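Local coordinates for genome polyprotein (Chicken sicinivirus JSY, PDB 6QWT) that probably copies the viral RNA genome as the 3D RNA-dependent RNA polymerase, the C-terminal piece of the picornaviral polyprotein, at residues L39-H42 with A48-D51. Sequence-based numbering, arbitrary orientation.
Sequences LSRH and ADVD
A single water is gripped by three backbone groups: it donates to Ser40 O at 2.8 Å and to Ala48 O at 3.1 Å, and accepts a weak bond from Val50 N. The water links the two backbones, and the direct polar contact across the segments is made by side chains. Arg41 reaches across with NH2 and meets Asp49 OD2 at 2.6 Å, a salt bridge whose hydrogen bond is weak, bent to 122° at the hydrogen. The carboxylate comes to the edge of the guanidinium, the two planes 27° apart. In the arginine chain, chi2 at -136° helps place CD 3.4 Å from Asp51 OD1, and the bend at chi3 turns the guanidinium beyond it toward Asp49. With NE, that oxygen makes just a long, purely electrostatic pair, lying well out of the guanidinium plane; the stronger partner of Asp51 is Arg17, whose NH2 bridges to OD2 and also donates to Leu39 O. Asp49 has a second task as N-cap, its OD1 accepting weakly from Asp51 N. Val50 adds an apolar contact, its CG1 3.7 Å from Ser40 O, while Ser40 OG shapes the loop locally, closing an ST turn by accepting from His42 N. The water and the Arg41 salt bridge join the loop after strand 34-36 to the start of helix 50-54, with Leu39 and Asp51 both packing on Leu157 of strand 152-157.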
loop_
_atom_site.group_PDB
_atom_site.type_symbol
_atom_site.label_atom_id
_atom_site.label_comp_id
_atom_site.label_asym_id
_atom_site.label_seq_id
_atom_site.Cartn_x
_atom_site.Cartn_y
_atom_site.Cartn_z
ATOM N N LEU A 39 18.107 6.931 -9.036
ATOM C CA LEU A 39 17.371 8.186 -9.015
ATOM C C LEU A 39 17.843 9.184 -10.062
ATOM O O LEU A 39 17.053 10.040 -10.470
ATOM C CB LEU A 39 17.453 8.835 -7.623
ATOM C CG LEU A 39 16.973 7.974 -6.446
ATOM C CD1 LEU A 39 17.137 8.715 -5.130
ATOM C CD2 LEU A 39 15.525 7.526 -6.630
ATOM N N SER A 40 19.087 9.085 -10.519
ATOM C CA SER A 40 19.664 10.051 -11.444
ATOM C C SER A 40 19.659 9.506 -12.867
ATOM O O SER A 40 19.865 8.308 -13.086
ATOM C CB SER A 40 21.093 10.408 -11.029
ATOM O OG SER A 40 21.811 10.982 -12.106
ATOM N N ARG A 41 19.430 10.399 -13.833
ATOM C CA ARG A 41 19.526 10.017 -15.238
ATOM C C ARG A 41 20.962 9.753 -15.670
ATOM O O ARG A 41 21.176 9.264 -16.785
ATOM C CB ARG A 41 18.911 11.103 -16.126
ATOM C CG ARG A 41 17.535 11.583 -15.672
ATOM C CD ARG A 41 16.571 11.724 -16.842
ATOM N NE ARG A 41 16.752 12.971 -17.575
ATOM C CZ ARG A 41 16.622 13.096 -18.893
ATOM N NH1 ARG A 41 16.809 14.278 -19.463
ATOM N NH2 ARG A 41 16.312 12.045 -19.641
ATOM N N HIS A 42 21.944 10.057 -14.818
ATOM C CA HIS A 42 23.353 9.831 -15.112
ATOM C C HIS A 42 23.961 8.732 -14.243
ATOM O O HIS A 42 25.188 8.659 -14.116
ATOM C CB HIS A 42 24.147 11.130 -14.943
ATOM C CG HIS A 42 23.584 12.291 -15.703
ATOM N ND1 HIS A 42 22.654 13.154 -15.164
ATOM C CD2 HIS A 42 23.820 12.735 -16.960
ATOM C CE1 HIS A 42 22.342 14.077 -16.054
ATOM N NE2 HIS A 42 23.036 13.845 -17.155
ATOM N N ALA A 48 20.252 2.665 -18.883
ATOM C CA ALA A 48 18.929 3.147 -19.244
ATOM C C ALA A 48 18.672 4.531 -18.656
ATOM O O ALA A 48 19.431 5.046 -17.830
ATOM C CB ALA A 48 17.854 2.162 -18.773
ATOM N N ASP A 49 17.573 5.132 -19.104
ATOM C CA ASP A 49 17.108 6.425 -18.616
ATOM C C ASP A 49 15.984 6.175 -17.618
ATOM O O ASP A 49 14.934 5.637 -17.987
ATOM C CB ASP A 49 16.629 7.293 -19.780
ATOM C CG ASP A 49 16.277 8.708 -19.363
ATOM O OD1 ASP A 49 16.289 9.004 -18.152
ATOM O OD2 ASP A 49 15.985 9.529 -20.259
ATOM N N VAL A 50 16.207 6.566 -16.360
ATOM C CA VAL A 50 15.275 6.196 -15.299
ATOM C C VAL A 50 13.937 6.914 -15.473
ATOM O O VAL A 50 12.872 6.326 -15.247
ATOM C CB VAL A 50 15.902 6.458 -13.914
ATOM C CG1 VAL A 50 16.254 7.929 -13.730
ATOM C CG2 VAL A 50 14.973 5.979 -12.809
ATOM N N ASP A 51 13.961 8.185 -15.890
ATOM C CA ASP A 51 12.709 8.898 -16.125
ATOM C C ASP A 51 11.884 8.226 -17.216
ATOM O O ASP A 51 10.650 8.288 -17.190
ATOM C CB ASP A 51 12.986 10.358 -16.490
ATOM C CG ASP A 51 13.414 11.191 -15.295
ATOM O OD1 ASP A 51 13.522 12.428 -15.436
ATOM O OD2 ASP A 51 13.647 10.610 -14.215
HETATM O O HOH W 1 19.121 6.609 -15.196
#